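Local coordinates for putative archaeal ammonia monooxygenase subunit B (PDB 4O65), which binds copper(II) in a beta-sandwich cupredoxin domain and probably forms one subunit of a membrane monooxygenase that oxidises ammonia, at residues S9-I14 against Q72-W77; K32-N37 against D47-D52; C51-A54 against L60-T63; F103-G108 against T129-A134. All coordinates share one frame; numbering follows the deposited sequence.

Contact 1: S9-I14 against Q72-W77. With SO4 (sulfate ion), chain C.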
loop_
_atom_site.group_PDB
_atom_site.type_symbol
_atom_site.label_atom_id
_atom_site.label_comp_id
_atom_site.label_asym_id
_atom_site.label_seq_id
_atom_site.Cartn_x
_atom_site.Cartn_y
_atom_site.Cartn_z
ATOM N N SER A 9 -8.978 11.917 11.165
ATOM C CA SER A 9 -8.771 12.084 12.596
ATOM C C SER A 9 -8.596 13.568 12.905
ATOM O O SER A 9 -8.017 14.305 12.105
ATOM C CB SER A 9 -7.507 11.337 13.008
ATOM O OG SER A 9 -7.219 11.597 14.387
ATOM N N ARG A 10 -9.121 14.010 14.043
ATOM C CA ARG A 10 -8.811 15.377 14.527
ATOM C C ARG A 10 -7.444 15.474 15.166
ATOM O O ARG A 10 -6.908 16.610 15.334
ATOM C CB ARG A 10 -9.838 15.810 15.566
ATOM C CG ARG A 10 -11.287 15.824 15.065
ATOM C CD ARG A 10 -11.513 16.123 13.586
ATOM N NE ARG A 10 -12.953 16.155 13.322
ATOM C CZ ARG A 10 -13.597 15.653 12.260
ATOM N NH1 ARG A 10 -12.971 14.992 11.268
ATOM N NH2 ARG A 10 -14.923 15.797 12.219
ATOM N N PHE A 11 -6.833 14.326 15.451
ATOM C CA PHE A 11 -5.528 14.305 16.123
ATOM C C PHE A 11 -4.387 14.477 15.122
ATOM O O PHE A 11 -3.421 15.189 15.403
ATOM C CB PHE A 11 -5.312 13.008 16.884
ATOM C CG PHE A 11 -5.998 12.933 18.241
ATOM C CD1 PHE A 11 -7.264 13.494 18.450
ATOM C CD2 PHE A 11 -5.423 12.193 19.288
ATOM C CE1 PHE A 11 -7.904 13.391 19.708
ATOM C CE2 PHE A 11 -6.047 12.099 20.536
ATOM C CZ PHE A 11 -7.296 12.691 20.738
ATOM N N VAL A 12 -4.461 13.774 13.984
ATOM C CA VAL A 12 -3.382 13.865 12.947
ATOM C C VAL A 12 -4.106 13.846 11.616
ATOM O O VAL A 12 -4.889 12.910 11.346
ATOM C CB VAL A 12 -2.362 12.675 13.013
ATOM C CG1 VAL A 12 -1.314 12.790 11.869
ATOM C CG2 VAL A 12 -1.676 12.535 14.388
ATOM N N LYS A 13 -3.865 14.856 10.772
ATOM C CA LYS A 13 -4.539 14.928 9.458
ATOM C C LYS A 13 -3.650 14.327 8.405
ATOM O O LYS A 13 -2.422 14.467 8.462
ATOM C CB LYS A 13 -4.826 16.403 9.108
ATOM C CG LYS A 13 -5.767 16.551 7.927
ATOM C CD LYS A 13 -6.439 17.952 7.837
ATOM C CE LYS A 13 -7.372 17.905 6.624
ATOM N NZ LYS A 13 -7.739 19.246 6.105
ATOM N N ILE A 14 -4.255 13.677 7.425
ATOM C CA ILE A 14 -3.517 13.123 6.266
ATOM C C ILE A 14 -3.709 14.183 5.159
ATOM O O ILE A 14 -4.846 14.417 4.694
ATOM C CB ILE A 14 -4.189 11.820 5.842
ATOM C CG1 ILE A 14 -3.988 10.780 6.972
ATOM C CG2 ILE A 14 -3.634 11.310 4.466
ATOM C CD1 ILE A 14 -4.908 9.539 6.727
ATOM N N GLN A 72 1.479 16.314 22.063
ATOM C CA GLN A 72 2.496 15.375 22.429
ATOM C C GLN A 72 2.760 14.453 21.272
ATOM O O GLN A 72 1.922 14.367 20.355
ATOM C CB GLN A 72 2.062 14.585 23.655
ATOM C CG GLN A 72 0.895 13.661 23.343
ATOM C CD GLN A 72 0.297 13.124 24.608
ATOM O OE1 GLN A 72 -0.636 13.715 25.141
ATOM N NE2 GLN A 72 0.898 12.058 25.151
ATOM N N ASP A 73 3.899 13.768 21.324
ATOM C CA ASP A 73 4.222 12.719 20.352
ATOM C C ASP A 73 3.208 11.576 20.389
ATOM O O ASP A 73 2.689 11.206 21.460
ATOM C CB ASP A 73 5.604 12.132 20.618
ATOM C CG ASP A 73 6.724 13.152 20.417
ATOM O OD1 ASP A 73 6.478 14.322 20.014
ATOM O OD2 ASP A 73 7.885 12.754 20.670
ATOM N N LEU A 74 2.891 11.090 19.198
ATOM C CA LEU A 74 2.016 9.920 19.023
ATOM C C LEU A 74 2.716 8.829 18.287
ATOM O O LEU A 74 3.600 9.099 17.439
ATOM C CB LEU A 74 0.781 10.307 18.172
ATOM C CG LEU A 74 -0.150 11.333 18.817
ATOM C CD1 LEU A 74 -1.218 11.785 17.832
ATOM C CD2 LEU A 74 -0.851 10.735 20.045
ATOM N N ASN A 75 2.277 7.597 18.539
ATOM C CA ASN A 75 2.740 6.425 17.774
ATOM C C ASN A 75 1.659 6.029 16.770
ATOM O O ASN A 75 0.484 6.107 17.093
ATOM C CB ASN A 75 2.996 5.218 18.677
ATOM C CG ASN A 75 4.177 5.459 19.558
ATOM O OD1 ASN A 75 5.067 6.183 19.161
ATOM N ND2 ASN A 75 4.142 4.949 20.784
ATOM N N ALA A 76 2.096 5.655 15.578
ATOM C CA ALA A 76 1.163 5.362 14.489
ATOM C C ALA A 76 1.700 4.342 13.497
ATOM O O ALA A 76 2.913 4.090 13.414
ATOM C CB ALA A 76 0.814 6.669 13.778
ATOM N N TRP A 77 0.776 3.751 12.720
ATOM C CA TRP A 77 1.152 2.961 11.546
ATOM C C TRP A 77 0.197 3.295 10.403
ATOM O O TRP A 77 -0.894 3.870 10.618
ATOM C CB TRP A 77 1.137 1.471 11.859
ATOM C CG TRP A 77 -0.175 0.912 12.359
ATOM C CD1 TRP A 77 -1.141 0.204 11.633
ATOM C CD2 TRP A 77 -0.651 0.930 13.735
ATOM N NE1 TRP A 77 -2.187 -0.154 12.461
ATOM C CE2 TRP A 77 -1.936 0.245 13.738
ATOM C CE3 TRP A 77 -0.172 1.483 14.929
ATOM C CZ2 TRP A 77 -2.696 0.113 14.907
ATOM C CZ3 TRP A 77 -0.951 1.339 16.096
ATOM C CH2 TRP A 77 -2.176 0.662 16.071
HETATM S S SO4 C . -15.230 18.259 15.366
HETATM O O1 SO4 C . -14.602 16.978 15.682
HETATM O O2 SO4 C . -16.320 18.553 16.361
HETATM O O3 SO4 C . -14.171 19.310 15.415
HETATM O O4 SO4 C . -15.781 18.199 13.987
#
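Val-12 and Leu-74 meet methyl to methyl, their side chains sliding past each other in opposite directions. Val-12 brings CG2 to the contact, and the gap to CD1 of Leu-74 is 3.6 Å. With CG1 placed anti to its own backbone N (chi1 177°), the valine turns that second branch to lie beside the N. The same Leu-74 methyl sits at the edge of the Phe-11 ring, near the ring plane, and Leu-74 CD1 lies more loosely, at 4.4 Å, from Phe-11 CB. One leucine branch therefore serves both neighbours, and the contact is purely apolar.

The turn before Val-12 is held by Ser-9, whose OG accepts the Phe-11 N-H at 3.0 Å, an ST turn. On the outer side of this turn Arg-10 grips a sulfate, probably from the crystallisation liquor, at the edge of its guanidinium: NE reaches O1 at 3.0 Å and NH2 reaches O4 at 3.1 Å.

Val-12 opens strand 12-19 of one sheet and Leu-74 opens strand 74-81 of the other. Leu-131 of strand 123-133, Ile-105 of strand 103-105 and Leu-66 of strand 59-68 also pack on Val-12, at one end of the sandwich.

Contact 2: K32-N37 against D47-D52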
loop_
_atom_site.group_PDB
_atom_site.type_symbol
_atom_site.label_atom_id
_atom_site.label_comp_id
_atom_site.label_asym_id
_atom_site.label_seq_id
_atom_site.Cartn_x
_atom_site.Cartn_y
_atom_site.Cartn_z
ATOM N N LYS A 32 3.092 -12.288 -16.400
ATOM C CA LYS A 32 2.744 -12.985 -17.652
ATOM C C LYS A 32 3.305 -12.204 -18.859
ATOM O O LYS A 32 3.874 -12.803 -19.797
ATOM C CB LYS A 32 1.201 -13.152 -17.734
ATOM C CG LYS A 32 0.677 -13.667 -19.076
ATOM C CD LYS A 32 -0.827 -13.901 -19.021
ATOM C CE LYS A 32 -1.261 -14.685 -20.263
ATOM N NZ LYS A 32 -2.753 -14.691 -20.374
ATOM N N ARG A 33 3.093 -10.897 -18.876
ATOM C CA ARG A 33 3.434 -10.043 -20.049
ATOM C C ARG A 33 4.959 -9.977 -20.181
ATOM O O ARG A 33 5.522 -9.970 -21.284
ATOM C CB ARG A 33 2.860 -8.603 -19.872
ATOM C CG ARG A 33 1.330 -8.625 -20.063
ATOM C CD ARG A 33 0.668 -7.245 -20.005
ATOM N NE ARG A 33 -0.793 -7.388 -20.028
ATOM C CZ ARG A 33 -1.684 -6.385 -20.087
ATOM N NH1 ARG A 33 -1.292 -5.129 -20.169
ATOM N NH2 ARG A 33 -2.993 -6.657 -20.072
ATOM N N THR A 34 5.633 -10.011 -19.038
ATOM C CA THR A 34 7.094 -9.699 -18.995
ATOM C C THR A 34 7.959 -10.942 -19.122
ATOM O O THR A 34 8.970 -10.941 -19.852
ATOM C CB THR A 34 7.407 -9.009 -17.650
ATOM O OG1 THR A 34 6.625 -7.804 -17.592
ATOM C CG2 THR A 34 8.936 -8.600 -17.563
ATOM N N PHE A 35 7.527 -11.991 -18.413
ATOM C CA PHE A 35 8.244 -13.291 -18.302
ATOM C C PHE A 35 7.568 -14.454 -18.982
ATOM O O PHE A 35 8.211 -15.450 -19.227
ATOM C CB PHE A 35 8.520 -13.641 -16.827
ATOM C CG PHE A 35 9.408 -12.633 -16.139
ATOM C CD1 PHE A 35 10.766 -12.607 -16.388
ATOM C CD2 PHE A 35 8.874 -11.726 -15.236
ATOM C CE1 PHE A 35 11.612 -11.700 -15.807
ATOM C CE2 PHE A 35 9.699 -10.774 -14.634
ATOM C CZ PHE A 35 11.074 -10.745 -14.892
ATOM N N GLY A 36 6.299 -14.303 -19.333
ATOM C CA GLY A 36 5.588 -15.357 -20.028
ATOM C C GLY A 36 4.752 -16.261 -19.132
ATOM O O GLY A 36 4.090 -17.175 -19.613
ATOM N N ASN A 37 4.779 -16.039 -17.813
ATOM C CA ASN A 37 4.016 -16.929 -16.892
ATOM C C ASN A 37 3.912 -16.213 -15.567
ATOM O O ASN A 37 4.680 -15.278 -15.299
ATOM C CB ASN A 37 4.666 -18.344 -16.656
ATOM C CG ASN A 37 5.959 -18.308 -15.854
ATOM O OD1 ASN A 37 5.985 -18.204 -14.578
ATOM N ND2 ASN A 37 7.070 -18.408 -16.561
ATOM N N ASP A 47 8.979 -9.288 -7.771
ATOM C CA ASP A 47 9.259 -8.666 -6.437
ATOM C C ASP A 47 10.660 -8.094 -6.348
ATOM O O ASP A 47 10.875 -7.024 -5.696
ATOM C CB ASP A 47 9.113 -9.671 -5.263
ATOM C CG ASP A 47 7.717 -10.156 -5.060
ATOM O OD1 ASP A 47 6.748 -9.524 -5.493
ATOM O OD2 ASP A 47 7.591 -11.232 -4.440
ATOM N N ALA A 48 11.615 -8.759 -6.985
ATOM C CA ALA A 48 12.997 -8.321 -7.015
ATOM C C ALA A 48 13.190 -6.936 -7.662
ATOM O O ALA A 48 14.179 -6.234 -7.384
ATOM C CB ALA A 48 13.888 -9.398 -7.684
ATOM N N MET A 49 12.237 -6.508 -8.497
ATOM C CA MET A 49 12.312 -5.173 -9.091
ATOM C C MET A 49 12.063 -4.071 -8.051
ATOM O O MET A 49 12.392 -2.889 -8.305
ATOM C CB MET A 49 11.316 -5.052 -10.247
ATOM C CG MET A 49 11.645 -6.083 -11.332
ATOM S SD MET A 49 10.377 -5.943 -12.591
ATOM C CE MET A 49 10.799 -7.263 -13.762
ATOM N N GLY A 50 11.414 -4.419 -6.942
ATOM C CA GLY A 50 11.061 -3.385 -5.904
ATOM C C GLY A 50 10.112 -2.310 -6.376
ATOM O O GLY A 50 9.274 -2.565 -7.250
ATOM N N CYS A 51 10.198 -1.118 -5.755
ATOM C CA CYS A 51 9.219 -0.056 -6.019
ATOM C C CYS A 51 9.576 0.710 -7.263
ATOM O O CYS A 51 10.237 1.764 -7.190
ATOM C CB CYS A 51 9.148 0.936 -4.855
ATOM S SG CYS A 51 7.764 2.092 -5.118
ATOM N N ASP A 52 9.198 0.171 -8.419
ATOM C CA ASP A 52 9.635 0.726 -9.693
ATOM C C ASP A 52 8.441 0.756 -10.631
ATOM O O ASP A 52 8.345 -0.097 -11.528
ATOM C CB ASP A 52 10.731 -0.217 -10.272
ATOM C CG ASP A 52 11.447 0.350 -11.504
ATOM O OD1 ASP A 52 11.103 1.420 -11.973
ATOM O OD2 ASP A 52 12.362 -0.344 -12.020
#
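The ring of Phe-35 takes the terminal methyl of Met-49 at its far end, CE lying 3.7 Å from CZ and 3.8 Å from CE2 of the ring. The approach is oblique. Over one face of the same ring, 3.7 Å above the plane and displaced toward the rim, sits CG2 of Thr-34, the residue just before it in the helix. That threonine methyl also looks across to Met-49, though only loosely, at 4.4 Å from CG2 to CE.

The two long side chains come from opposite directions. Met-49 runs out with its chain extended beyond CG (chi2 176°), which carries CE well across the gap between the backbones. It is the methyl, not the sulfur, that does the touching. Thr-34 offers its methyl here; its OG1 is hydrogen-bonded to the carbonyl O of Phe-30, one turn back in the helix. Thr-42, Gln-45 and Val-46 of helix 40-47 add further packing to the phenylalanine, while Arg-55 and Arg-56 lie against the methionine, so this small patch at the surface has several contributors.

In each segment a glycine with positive phi is the first residue to leave helical angles. Gly-36 does so after helix 27-35, and its N keeps a weak bond to Lys-32 O. Gly-50 does likewise after helix 40-47, closing a type I turn by bonding its N to Asp-47 O at 2.9 Å. Phe-35 of the first helix thus packs on the turn that follows the second, within a helical excursion between strands 23-25 and 59-68 of the cupredoxin sandwich.

Contact 3: C51-A54 against L60-T63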
loop_
_atom_site.group_PDB
_atom_site.type_symbol
_atom_site.label_atom_id
_atom_site.label_comp_id
_atom_site.label_asym_id
_atom_site.label_seq_id
_atom_site.Cartn_x
_atom_site.Cartn_y
_atom_site.Cartn_z
ATOM N N CYS A 51 10.198 -1.118 -5.755
ATOM C CA CYS A 51 9.219 -0.056 -6.019
ATOM C C CYS A 51 9.576 0.710 -7.263
ATOM O O CYS A 51 10.237 1.764 -7.190
ATOM C CB CYS A 51 9.148 0.936 -4.855
ATOM S SG CYS A 51 7.764 2.092 -5.118
ATOM N N ASP A 52 9.198 0.171 -8.419
ATOM C CA ASP A 52 9.635 0.726 -9.693
ATOM C C ASP A 52 8.441 0.756 -10.631
ATOM O O ASP A 52 8.345 -0.097 -11.528
ATOM C CB ASP A 52 10.731 -0.217 -10.272
ATOM C CG ASP A 52 11.447 0.350 -11.504
ATOM O OD1 ASP A 52 11.103 1.420 -11.973
ATOM O OD2 ASP A 52 12.362 -0.344 -12.020
ATOM N N PRO A 53 7.477 1.692 -10.405
ATOM C CA PRO A 53 6.297 1.659 -11.223
ATOM C C PRO A 53 6.523 2.077 -12.659
ATOM O O PRO A 53 5.647 1.825 -13.470
ATOM C CB PRO A 53 5.353 2.665 -10.488
ATOM C CG PRO A 53 6.312 3.680 -9.924
ATOM C CD PRO A 53 7.396 2.780 -9.395
ATOM N N ALA A 54 7.670 2.679 -13.010
ATOM C CA ALA A 54 7.963 2.943 -14.422
ATOM C C ALA A 54 8.182 1.651 -15.178
ATOM O O ALA A 54 7.832 1.554 -16.363
ATOM C CB ALA A 54 9.180 3.870 -14.585
ATOM N N LEU A 60 1.630 0.856 -7.376
ATOM C CA LEU A 60 1.041 2.156 -6.949
ATOM C C LEU A 60 1.913 2.785 -5.911
ATOM O O LEU A 60 2.262 2.120 -4.901
ATOM C CB LEU A 60 -0.357 1.866 -6.295
ATOM C CG LEU A 60 -1.035 3.144 -5.717
ATOM C CD1 LEU A 60 -1.413 4.127 -6.846
ATOM C CD2 LEU A 60 -2.308 2.634 -5.003
ATOM N N ILE A 61 2.206 4.084 -6.089
ATOM C CA ILE A 61 2.798 4.902 -5.047
ATOM C C ILE A 61 1.762 5.911 -4.527
ATOM O O ILE A 61 1.113 6.621 -5.315
ATOM C CB ILE A 61 4.018 5.692 -5.612
ATOM C CG1 ILE A 61 5.132 4.704 -6.081
ATOM C CG2 ILE A 61 4.576 6.631 -4.519
ATOM C CD1 ILE A 61 6.319 5.439 -6.755
ATOM N N VAL A 62 1.648 5.984 -3.194
ATOM C CA VAL A 62 0.776 6.985 -2.587
ATOM C C VAL A 62 1.694 7.800 -1.698
ATOM O O VAL A 62 2.417 7.224 -0.840
ATOM C CB VAL A 62 -0.350 6.328 -1.711
ATOM C CG1 VAL A 62 -1.293 7.454 -1.171
ATOM C CG2 VAL A 62 -1.090 5.260 -2.518
ATOM N N THR A 63 1.625 9.120 -1.833
ATOM C CA THR A 63 2.450 9.957 -0.975
ATOM C C THR A 63 1.580 11.009 -0.302
ATOM O O THR A 63 0.464 11.272 -0.776
ATOM C CB THR A 63 3.587 10.677 -1.748
ATOM O OG1 THR A 63 3.023 11.368 -2.892
ATOM C CG2 THR A 63 4.635 9.637 -2.276
#
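The contact is apolar throughout, and Ile-61 is its centre. The isoleucine points its CB toward the loop and, with CG1 anti to the carbonyl carbon (chi1 -63°), carries the longer branch on to the pyrrolidine ring of Pro-53. CD1 comes to 3.6 Å from CG of the proline and to 3.9 Å from its CD, the two side chains crossing at about a right angle. The branch thus lies across the CG-CD side of the ring.

The other part of the packing is against sulfur. Cys-51 SG lies 3.8 Å from Ile-61 CG1 and 4.0 Å from Ile-61 CD1, close to the same branch that meets the proline. This sulfur is half of the disulfide with Cys-116, so Ile-61 packs against a covalent crosslink. The cysteine presents SG from the centre of an inverse gamma turn, which bends the loop just before Pro-53.

Polar groups play no part between the two segments. Asp-52, between the two touching loop residues, directs its CB away from the strand, and its OD2 makes a salt bridge with Arg-55.

Around the contact, strand 59-68 lies between strands 12-19 and 110-119 of the four-stranded sheet. Leu-60 and Val-62 pair with Leu-117 and Leu-115 on one flank, and Ile-61 with Ser-20 on the other. The loop of residues 51-54 follows helix 40-47, and the disulfide ties it to strand 110-119, with Ile-94 of strand 91-97 also touching Cys-51.

Contact 4: F103-G108 against T129-A134. Unlike the reference sequence in segment 129-134: Ile-133 (reference Val).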
loop_
_atom_site.group_PDB
_atom_site.type_symbol
_atom_site.label_atom_id
_atom_site.label_comp_id
_atom_site.label_asym_id
_atom_site.label_seq_id
_atom_site.Cartn_x
_atom_site.Cartn_y
_atom_site.Cartn_z
ATOM N N PHE A 103 5.684 4.107 13.948
ATOM C CA PHE A 103 6.625 5.237 13.975
ATOM C C PHE A 103 6.086 6.375 14.823
ATOM O O PHE A 103 4.888 6.374 15.206
ATOM C CB PHE A 103 6.945 5.708 12.564
ATOM C CG PHE A 103 5.714 6.054 11.766
ATOM C CD1 PHE A 103 5.169 7.349 11.849
ATOM C CD2 PHE A 103 5.094 5.101 10.959
ATOM C CE1 PHE A 103 4.008 7.673 11.148
ATOM C CE2 PHE A 103 3.912 5.431 10.244
ATOM C CZ PHE A 103 3.407 6.740 10.332
ATOM N N THR A 104 6.931 7.376 15.099
ATOM C CA THR A 104 6.504 8.502 15.917
ATOM C C THR A 104 6.069 9.682 15.074
ATOM O O THR A 104 6.756 10.055 14.102
ATOM C CB THR A 104 7.647 8.992 16.839
ATOM O OG1 THR A 104 8.002 7.900 17.685
ATOM C CG2 THR A 104 7.203 10.180 17.709
ATOM N N ILE A 105 4.966 10.300 15.487
ATOM C CA ILE A 105 4.577 11.551 14.897
ATOM C C ILE A 105 4.785 12.639 15.935
ATOM O O ILE A 105 4.130 12.632 16.976
ATOM C CB ILE A 105 3.098 11.548 14.435
ATOM C CG1 ILE A 105 2.900 10.418 13.425
ATOM C CG2 ILE A 105 2.773 12.900 13.785
ATOM C CD1 ILE A 105 1.456 10.228 13.017
ATOM N N PRO A 106 5.754 13.540 15.691
ATOM C CA PRO A 106 6.061 14.486 16.767
ATOM C C PRO A 106 4.895 15.413 17.015
ATOM O O PRO A 106 4.210 15.818 16.090
ATOM C CB PRO A 106 7.248 15.326 16.226
ATOM C CG PRO A 106 7.663 14.688 14.947
ATOM C CD PRO A 106 6.649 13.663 14.520
ATOM N N GLY A 107 4.718 15.783 18.263
ATOM C CA GLY A 107 3.706 16.761 18.644
ATOM C C GLY A 107 3.743 18.054 17.847
ATOM O O GLY A 107 4.759 18.745 17.813
ATOM N N GLY A 108 2.643 18.370 17.161
ATOM C CA GLY A 108 2.545 19.573 16.363
ATOM C C GLY A 108 3.411 19.563 15.104
ATOM O O GLY A 108 3.530 20.595 14.440
ATOM N N THR A 129 -5.484 6.467 1.854
ATOM C CA THR A 129 -4.484 6.293 2.928
ATOM C C THR A 129 -5.220 6.048 4.249
ATOM O O THR A 129 -6.149 6.792 4.596
ATOM C CB THR A 129 -3.634 7.571 3.100
ATOM O OG1 THR A 129 -2.936 7.817 1.873
ATOM C CG2 THR A 129 -2.601 7.360 4.208
ATOM N N GLN A 130 -4.787 5.041 5.012
ATOM C CA GLN A 130 -5.356 4.840 6.358
ATOM C C GLN A 130 -4.286 5.027 7.421
ATOM O O GLN A 130 -3.241 4.350 7.409
ATOM C CB GLN A 130 -5.886 3.373 6.427
ATOM C CG GLN A 130 -6.457 3.069 7.822
ATOM C CD GLN A 130 -7.089 1.711 7.949
ATOM O OE1 GLN A 130 -7.078 1.076 9.083
ATOM N NE2 GLN A 130 -7.662 1.237 6.877
ATOM N N LEU A 131 -4.511 5.971 8.350
ATOM C CA LEU A 131 -3.576 6.125 9.455
ATOM C C LEU A 131 -4.189 5.476 10.664
ATOM O O LEU A 131 -5.402 5.642 10.890
ATOM C CB LEU A 131 -3.384 7.644 9.716
ATOM C CG LEU A 131 -2.392 7.952 10.848
ATOM C CD1 LEU A 131 -0.992 7.477 10.491
ATOM C CD2 LEU A 131 -2.444 9.465 11.223
ATOM N N ASN A 132 -3.403 4.715 11.451
ATOM C CA ASN A 132 -3.863 4.265 12.765
ATOM C C ASN A 132 -3.023 4.862 13.840
ATOM O O ASN A 132 -1.808 4.695 13.830
ATOM C CB ASN A 132 -3.866 2.759 12.893
ATOM C CG ASN A 132 -5.181 2.196 12.379
ATOM O OD1 ASN A 132 -6.264 2.238 13.076
ATOM N ND2 ASN A 132 -5.142 1.856 11.150
ATOM N N ILE A 133 -3.675 5.639 14.701
ATOM C CA ILE A 133 -2.978 6.287 15.796
ATOM C C ILE A 133 -3.150 5.361 17.003
ATOM O O ILE A 133 -4.295 5.065 17.405
ATOM C CB ILE A 133 -3.581 7.658 16.114
ATOM C CG1 ILE A 133 -3.500 8.544 14.840
ATOM C CG2 ILE A 133 -2.843 8.241 17.358
ATOM C CD1 ILE A 133 -4.353 9.785 14.910
ATOM N N ALA A 134 -2.025 4.902 17.579
ATOM C CA ALA A 134 -2.080 3.920 18.704
ATOM C C ALA A 134 -2.854 4.559 19.843
ATOM O O ALA A 134 -2.587 5.728 20.212
ATOM C CB ALA A 134 -0.648 3.600 19.181
#
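Leu-131 extends its CG anti to the backbone N (chi1 -179°), and this swings the isobutyl end toward Phe-103 and Ile-105, although its CB starts off neither toward nor away from them. Phe-103 does much the same from the other segment: chi1 of 55° sets CG beside both the N and the carbonyl carbon and folds the ring inward. The leucine then divides its two methyls. CD1 approaches the ring obliquely, 4.5 Å from CZ of Phe-103, while CD2 meets CD1 of Ile-105 at 4.4 Å. Both distances are at the loose end of van der Waals packing.

On the outer side of strand 123-133, Asn-132 ND2 donates to Gln-130 OE1 at 2.9 Å, with the acceptor nearly in the asparagine's amide plane and an N-H...O angle of 155°. The bond links alternate residues of one strand.

Strand 74-81 runs between the two segments in the sheet and pairs with both of their strands, and its small Ala-76 touches both Ile-105 and Leu-131. From the facing sheet, Leu-66 and Ile-14 close on Leu-131, and Leu-66 also on Phe-103. This buried aliphatic and aromatic layer is part of the core, at one end of the cupredoxin beta-sandwich. Strand 123-133 also supplies His-126 and His-128 to the copper ion, the side chain of His-128 lying about 10 Å from that of Leu-131.

Overall arrangement
Contacts 1 and 4 occupy the same end of the sandwich, with centres 4 Å apart, and meet through the sheet: Leu-74 O lies 2.7 Å from Ile-105 N, a probable hydrogen bond. Contact 4 is buried throughout, while contact 1 runs from the core to an exposed turn with a sulfate. Contacts 2 and 3 are surface contacts sharing Cys-51 and Asp-52; contact 2 lies across the chain's centre from contacts 1 and 4. The chemistry shifts from aliphatic methyls between the sheets in contact 1, and aliphatic and aromatic groups within one sheet in contact 4, through proline and disulfide sulfur against a strand, to a methionine methyl on an aromatic ring between a helix and the turn after the next one. Contacts 3 and 4 touch where Val-62 CG1 packs on Thr-129 OG1.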